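Local atomic coordinates of NADP-dependent glyceraldehyde-3-phosphate dehydrogenase (Bacillus halodurans, PDB entry 3PRL), a protein that binds NADP+ and probably oxidises glyceraldehyde 3-phosphate to 3-phosphoglycerate without a phosphorylation step. Residues Ala285-Ser289 and Gly290-Thr294; Phe342-Gly345 and Leu346-Asp349; Ile404-Ser407 and Asn408-Asp411. All coordinates share one frame; numbering follows the deposited sequence.

In the fold
From the N terminus, the three contacts follow one another in series and none nests in or crosses another. Each is local and closes only a tight turn or a helical turn. Contact 1 (285-294) makes the turn between helix 274-286 and strand 296-302. Contact 2 (342-349) lies within helix 337-352, whose side chains reach strand 367-374. Contact 3 (404-411) covers the end of helix 400-409 and the start of the loop that leads to strand 415-419. All these strands belong to one mixed sheet. The centres of contacts 1 and 2 lie about 17 Å apart, and contact 3 is about 20 Å from contact 1, centre to centre.

Contact 1. Residues Ala285-Ser289 and Gly290-Thr294; sequences AFSYS and GQRCT
Tyr288 and Gln291 meet in a tight local turn that follows helix 274-286 and leads toward strand 296-302. Tyr288 O accepts two bonds from Gln291. Gln291 N lies 3.1 Å from Tyr288 O. A weak bond of 3.3 Å runs from Gln291 NE2 to the same Tyr288 O. This amide nitrogen also sits over one face of the Tyr288 ring, offset toward the rim, with Gln291 NE2 3.5 Å from Tyr288 CZ. Amide and ring planes are 40° apart. The Gln291 chain is extended beyond CG (chi2 168°), which carries the amide across the ring. Gly290 N gives a further bond to Ser287 O at 3.1 Å. Tyr288, Ser289 and Gly290 all have positive phi. At Gly290 any CB would collide with Ser289 O, so the backbone here calls for glycine. Gln291 is the centre of an inverse gamma turn. Arg292 folds back along the turn, and Arg292 CD lies 3.4 Å from Ser287 OG. Its NE is bonded to Tyr164 OH. The sequence Gly290-Gln291-Arg292-Cys293 fits the cysteine signature of aldehyde dehydrogenases, in which the cysteine is the nucleophile; Cys293 probably has that role. Tyr288 also touches Phe162, an NADP+-binding residue. Its hydroxyl is bonded to Val99 O, just beyond helix 88-98. Ser289 OG and Gln291 OE1 are bonded to Thr332 O and Ile335 N, in the loop ahead of helix 337-352. Ala285 and Phe286 pack on Leu392 of strand 391-397.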
loop_
_atom_site.group_PDB
_atom_site.type_symbol
_atom_site.label_atom_id
_atom_site.label_comp_id
_atom_site.label_asym_id
_atom_site.label_seq_id
_atom_site.Cartn_x
_atom_site.Cartn_y
_atom_site.Cartn_z
ATOM N N ALA D 285 19.087 -22.262 -20.724
ATOM C CA ALA D 285 19.929 -21.765 -21.822
ATOM C C ALA D 285 19.375 -22.180 -23.168
ATOM O O ALA D 285 19.457 -21.427 -24.137
ATOM C CB ALA D 285 21.392 -22.245 -21.677
ATOM N N PHE D 286 18.774 -23.371 -23.200
ATOM C CA PHE D 286 18.460 -24.057 -24.442
ATOM C C PHE D 286 16.994 -24.116 -24.756
ATOM O O PHE D 286 16.614 -24.622 -25.818
ATOM C CB PHE D 286 19.019 -25.472 -24.406
ATOM C CG PHE D 286 20.460 -25.529 -24.690
ATOM C CD1 PHE D 286 20.934 -25.235 -25.955
ATOM C CD2 PHE D 286 21.367 -25.833 -23.682
ATOM C CE1 PHE D 286 22.278 -25.262 -26.220
ATOM C CE2 PHE D 286 22.735 -25.875 -23.948
ATOM C CZ PHE D 286 23.186 -25.595 -25.219
ATOM N N SER D 287 16.184 -23.647 -23.807
ATOM C CA SER D 287 14.759 -23.443 -24.002
ATOM C C SER D 287 14.552 -22.589 -25.237
ATOM O O SER D 287 15.200 -21.557 -25.391
ATOM C CB SER D 287 14.156 -22.757 -22.775
ATOM O OG SER D 287 12.877 -22.212 -23.054
ATOM N N TYR D 288 13.646 -23.027 -26.110
ATOM C CA TYR D 288 13.397 -22.390 -27.410
ATOM C C TYR D 288 14.687 -22.090 -28.202
ATOM O O TYR D 288 14.824 -21.044 -28.848
ATOM C CB TYR D 288 12.456 -21.180 -27.265
ATOM C CG TYR D 288 11.993 -20.537 -28.563
ATOM C CD1 TYR D 288 11.509 -21.299 -29.626
ATOM C CD2 TYR D 288 12.005 -19.148 -28.704
ATOM C CE1 TYR D 288 11.066 -20.684 -30.818
ATOM C CE2 TYR D 288 11.574 -18.535 -29.869
ATOM C CZ TYR D 288 11.102 -19.301 -30.925
ATOM O OH TYR D 288 10.696 -18.664 -32.088
ATOM N N SER D 289 15.612 -23.054 -28.161
ATOM C CA SER D 289 16.921 -22.972 -28.839
ATOM C C SER D 289 17.743 -21.714 -28.544
ATOM O O SER D 289 18.546 -21.292 -29.380
ATOM C CB SER D 289 16.772 -23.154 -30.364
ATOM O OG SER D 289 16.380 -24.478 -30.702
ATOM N N GLY D 290 17.553 -21.115 -27.369
ATOM C CA GLY D 290 18.325 -19.920 -26.982
ATOM C C GLY D 290 17.803 -18.593 -27.526
ATOM O O GLY D 290 18.495 -17.566 -27.439
ATOM N N GLN D 291 16.595 -18.604 -28.089
ATOM C CA GLN D 291 15.987 -17.381 -28.630
ATOM C C GLN D 291 15.118 -16.700 -27.594
ATOM O O GLN D 291 13.920 -16.501 -27.786
ATOM C CB GLN D 291 15.201 -17.670 -29.901
ATOM C CG GLN D 291 16.098 -18.176 -31.016
ATOM C CD GLN D 291 15.325 -18.736 -32.168
ATOM O OE1 GLN D 291 15.489 -18.297 -33.299
ATOM N NE2 GLN D 291 14.468 -19.710 -31.895
ATOM N N ARG D 292 15.754 -16.347 -26.479
ATOM C CA ARG D 292 15.078 -15.745 -25.349
ATOM C C ARG D 292 15.950 -14.633 -24.819
ATOM O O ARG D 292 17.190 -14.772 -24.742
ATOM C CB ARG D 292 14.830 -16.796 -24.267
ATOM C CG ARG D 292 13.771 -17.820 -24.652
ATOM C CD ARG D 292 13.710 -19.007 -23.692
ATOM N NE ARG D 292 13.024 -18.697 -22.444
ATOM C CZ ARG D 292 13.536 -18.932 -21.235
ATOM N NH1 ARG D 292 14.740 -19.492 -21.112
ATOM N NH2 ARG D 292 12.846 -18.617 -20.150
ATOM N N CYS D 293 15.317 -13.523 -24.469
ATOM C CA CYS D 293 16.062 -12.431 -23.883
ATOM C C CYS D 293 16.479 -12.851 -22.488
ATOM O O CYS D 293 17.624 -12.667 -22.116
ATOM C CB CYS D 293 15.255 -11.136 -23.891
ATOM S SG CYS D 293 15.013 -10.546 -25.561
ATOM N N THR D 294 15.535 -13.439 -21.749
ATOM C CA THR D 294 15.797 -14.006 -20.444
ATOM C C THR D 294 16.145 -15.496 -20.596
ATOM O O THR D 294 15.294 -16.316 -20.957
ATOM C CB THR D 294 14.594 -13.821 -19.521
ATOM O OG1 THR D 294 13.968 -12.551 -19.790
ATOM C CG2 THR D 294 15.034 -13.869 -18.076
#

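Contact 2. Residues Phe342-Gly345 and Leu346-Asp349; sequences FIQG and LIDD
Three regular alpha-helical bonds join Phe342-Gly345 to Leu346-Asp349: Ile347 N to Ile343 O, Asp348 N to Gln344 O, and Asp349 N to Gly345 O. The Asp348 N to Gln344 O bond is 3.0 Å long and nearly straight, at 169°. On one flank of the helix, Gln344 and Asp348 add a side-chain bond one turn apart. Gln344 NE2 lies 3.0 Å from Asp348 OD2. The oxygen falls close to the amide plane, but the nitrogen comes from above the carboxylate plane, and the two planes are turned 45° against each other. A bend at the second torsion of Gln344 (chi2 58°) carries the amide onward along the helix to the acid of the next turn. A leucine here would remove the amide donor and would probably leave Asp348 OD2 without this mate, its carboxylate freer to turn. Elsewhere on the helix, Leu346 CD1 rests over one face of the Phe342 ring in a CH-pi contact, 4.0 Å from the ring centroid. Leu346 CD1 is 3.7 Å from Phe342 CZ. Both residues also touch Arg381, whose backbone N is bonded to Asp349 OD2. Ile343 and Ile347 meet more loosely, with 4.3 Å between Ile343 CG2 and Ile347 CD1. They turn to strand 367-374, where Ile343 touches Leu368 and Ile347 touches Thr371. Side chains four residues apart pair in this way along an alpha helix. Here the helix packs its apolar isoleucines on the sheet of an alpha/beta domain, that of the aldehyde dehydrogenase fold.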
loop_
_atom_site.group_PDB
_atom_site.type_symbol
_atom_site.label_atom_id
_atom_site.label_comp_id
_atom_site.label_asym_id
_atom_site.label_seq_id
_atom_site.Cartn_x
_atom_site.Cartn_y
_atom_site.Cartn_z
ATOM N N PHE D 342 24.973 -15.649 -38.131
ATOM C CA PHE D 342 25.532 -14.861 -37.012
ATOM C C PHE D 342 25.948 -15.750 -35.841
ATOM O O PHE D 342 27.024 -15.561 -35.286
ATOM C CB PHE D 342 24.556 -13.755 -36.549
ATOM C CG PHE D 342 24.983 -13.040 -35.268
ATOM C CD1 PHE D 342 25.903 -11.991 -35.307
ATOM C CD2 PHE D 342 24.462 -13.426 -34.031
ATOM C CE1 PHE D 342 26.316 -11.342 -34.149
ATOM C CE2 PHE D 342 24.859 -12.781 -32.847
ATOM C CZ PHE D 342 25.791 -11.733 -32.905
ATOM N N ILE D 343 25.105 -16.725 -35.481
ATOM C CA ILE D 343 25.438 -17.723 -34.439
ATOM C C ILE D 343 26.689 -18.533 -34.801
ATOM O O ILE D 343 27.614 -18.656 -34.001
ATOM C CB ILE D 343 24.259 -18.696 -34.152
ATOM C CG1 ILE D 343 23.017 -17.918 -33.687
ATOM C CG2 ILE D 343 24.661 -19.746 -33.101
ATOM C CD1 ILE D 343 21.717 -18.552 -34.148
ATOM N N GLN D 344 26.710 -19.063 -36.015
ATOM C CA GLN D 344 27.866 -19.821 -36.512
ATOM C C GLN D 344 29.186 -19.067 -36.334
ATOM O O GLN D 344 30.199 -19.660 -35.945
ATOM C CB GLN D 344 27.665 -20.194 -37.986
ATOM C CG GLN D 344 28.776 -21.065 -38.604
ATOM C CD GLN D 344 28.980 -22.389 -37.874
ATOM O OE1 GLN D 344 28.071 -23.211 -37.773
ATOM N NE2 GLN D 344 30.189 -22.598 -37.368
ATOM N N GLY D 345 29.161 -17.767 -36.620
ATOM C CA GLY D 345 30.341 -16.907 -36.503
ATOM C C GLY D 345 30.861 -16.749 -35.086
ATOM O O GLY D 345 32.072 -16.590 -34.880
ATOM N N LEU D 346 29.945 -16.772 -34.116
ATOM C CA LEU D 346 30.292 -16.766 -32.695
ATOM C C LEU D 346 31.025 -18.041 -32.277
ATOM O O LEU D 346 32.007 -17.972 -31.530
ATOM C CB LEU D 346 29.040 -16.547 -31.815
ATOM C CG LEU D 346 28.684 -15.118 -31.356
ATOM C CD1 LEU D 346 28.574 -14.138 -32.512
ATOM C CD2 LEU D 346 27.392 -15.087 -30.544
ATOM N N ILE D 347 30.534 -19.189 -32.752
ATOM C CA ILE D 347 31.181 -20.488 -32.519
ATOM C C ILE D 347 32.588 -20.501 -33.129
ATOM O O ILE D 347 33.570 -20.702 -32.408
ATOM C CB ILE D 347 30.324 -21.669 -33.053
ATOM C CG1 ILE D 347 29.045 -21.805 -32.221
ATOM C CG2 ILE D 347 31.127 -22.983 -33.041
ATOM C CD1 ILE D 347 27.929 -22.590 -32.893
ATOM N N ASP D 348 32.669 -20.261 -34.441
ATOM C CA ASP D 348 33.944 -20.108 -35.171
ATOM C C ASP D 348 34.998 -19.327 -34.361
ATOM O O ASP D 348 36.001 -19.903 -33.933
ATOM C CB ASP D 348 33.720 -19.396 -36.514
ATOM C CG ASP D 348 33.017 -20.261 -37.553
ATOM O OD1 ASP D 348 32.558 -19.676 -38.559
ATOM O OD2 ASP D 348 32.929 -21.503 -37.402
ATOM N N ASP D 349 34.750 -18.028 -34.145
ATOM C CA ASP D 349 35.654 -17.137 -33.400
ATOM C C ASP D 349 36.170 -17.751 -32.100
ATOM O O ASP D 349 37.344 -17.578 -31.742
ATOM C CB ASP D 349 34.973 -15.796 -33.087
ATOM C CG ASP D 349 35.844 -14.888 -32.238
ATOM O OD1 ASP D 349 36.748 -14.233 -32.808
ATOM O OD2 ASP D 349 35.635 -14.844 -31.004
#

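Contact 3. Residues Ile404-Ser407 and Asn408-Asp411; sequences ISLS and NQSD
Asn408 N donates to Ile404 O at 2.9 Å, the shortest hydrogen bond between Ile404-Ser407 and Asn408-Asp411. It belongs to the C-terminal part of helix 400-409. This helix lies in a beta-alpha-beta crossover between the parallel strands 391-397 and 415-419. The next bond, from Gln409 N to Ser405 O, is weak, with an angle of 130° at the hydrogen. The Asn408 side chain runs beside that of Ile404 and points the same way. CG of Asn408 stands anti to its carbonyl carbon (chi1 -70°), and this lays the amide back over the preceding turn, with Asn408 CG 3.3 Å from Ile404 O. Both ends of the amide are bonded outside the helix: ND2 to His432 O and OD1 to Glu434 N. These two bonds fix its rotation and tie the helix to the loop after helix 423-431. Leu406 and Ser407 pack on Phe300 of strand 296-302. Beyond the helix, Ser410 OG is bonded to Tyr412 N. The Gln409 and Leu406 side chains cross at a slant, with Gln409 NE2 3.8 Å from Leu406 CD2.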
loop_
_atom_site.group_PDB
_atom_site.type_symbol
_atom_site.label_atom_id
_atom_site.label_comp_id
_atom_site.label_asym_id
_atom_site.label_seq_id
_atom_site.Cartn_x
_atom_site.Cartn_y
_atom_site.Cartn_z
ATOM N N ILE D 404 31.665 -12.070 -10.319
ATOM C CA ILE D 404 30.964 -10.784 -10.168
ATOM C C ILE D 404 31.471 -9.767 -11.181
ATOM O O ILE D 404 30.686 -9.138 -11.884
ATOM C CB ILE D 404 31.133 -10.219 -8.732
ATOM C CG1 ILE D 404 30.337 -11.056 -7.724
ATOM C CG2 ILE D 404 30.747 -8.723 -8.660
ATOM C CD1 ILE D 404 30.486 -10.616 -6.260
ATOM N N SER D 405 32.793 -9.632 -11.248
ATOM C CA SER D 405 33.465 -8.683 -12.136
ATOM C C SER D 405 33.184 -8.910 -13.626
ATOM O O SER D 405 32.762 -7.990 -14.345
ATOM C CB SER D 405 34.971 -8.719 -11.867
ATOM O OG SER D 405 35.678 -7.891 -12.764
ATOM N N LEU D 406 33.431 -10.131 -14.089
ATOM C CA LEU D 406 33.189 -10.503 -15.481
ATOM C C LEU D 406 31.711 -10.430 -15.843
ATOM O O LEU D 406 31.348 -10.147 -16.990
ATOM C CB LEU D 406 33.721 -11.911 -15.739
ATOM C CG LEU D 406 35.226 -12.064 -16.002
ATOM C CD1 LEU D 406 35.647 -13.533 -15.949
ATOM C CD2 LEU D 406 35.580 -11.446 -17.344
ATOM N N SER D 407 30.867 -10.702 -14.853
ATOM C CA SER D 407 29.432 -10.569 -14.973
ATOM C C SER D 407 29.084 -9.111 -15.261
ATOM O O SER D 407 28.372 -8.808 -16.222
ATOM C CB SER D 407 28.763 -11.053 -13.678
ATOM O OG SER D 407 27.435 -10.589 -13.569
ATOM N N ASN D 408 29.632 -8.209 -14.448
ATOM C CA ASN D 408 29.301 -6.791 -14.552
ATOM C C ASN D 408 29.896 -6.072 -15.747
ATOM O O ASN D 408 29.409 -4.996 -16.122
ATOM C CB ASN D 408 29.648 -6.063 -13.256
ATOM C CG ASN D 408 28.723 -6.447 -12.136
ATOM O OD1 ASN D 408 27.651 -7.011 -12.376
ATOM N ND2 ASN D 408 29.127 -6.168 -10.910
ATOM N N GLN D 409 30.922 -6.680 -16.351
ATOM C CA GLN D 409 31.582 -6.096 -17.527
ATOM C C GLN D 409 30.718 -6.055 -18.779
ATOM O O GLN D 409 30.928 -5.191 -19.629
ATOM C CB GLN D 409 32.906 -6.796 -17.831
ATOM C CG GLN D 409 34.108 -6.103 -17.241
ATOM C CD GLN D 409 35.359 -6.984 -17.184
ATOM O OE1 GLN D 409 36.101 -6.943 -16.205
ATOM N NE2 GLN D 409 35.588 -7.779 -18.222
ATOM N N SER D 410 29.770 -6.993 -18.896
ATOM C CA SER D 410 28.818 -7.022 -20.016
ATOM C C SER D 410 28.002 -5.726 -20.073
ATOM O O SER D 410 27.683 -5.160 -19.027
ATOM C CB SER D 410 27.875 -8.226 -19.856
ATOM O OG SER D 410 26.711 -8.091 -20.654
ATOM N N ASP D 411 27.667 -5.267 -21.278
ATOM C CA ASP D 411 26.769 -4.121 -21.440
ATOM C C ASP D 411 25.345 -4.475 -21.006
ATOM O O ASP D 411 24.522 -3.584 -20.818
ATOM C CB ASP D 411 26.719 -3.613 -22.896
ATOM C CG ASP D 411 28.076 -3.135 -23.421
ATOM O OD1 ASP D 411 28.760 -2.342 -22.744
ATOM O OD2 ASP D 411 28.459 -3.560 -24.527
#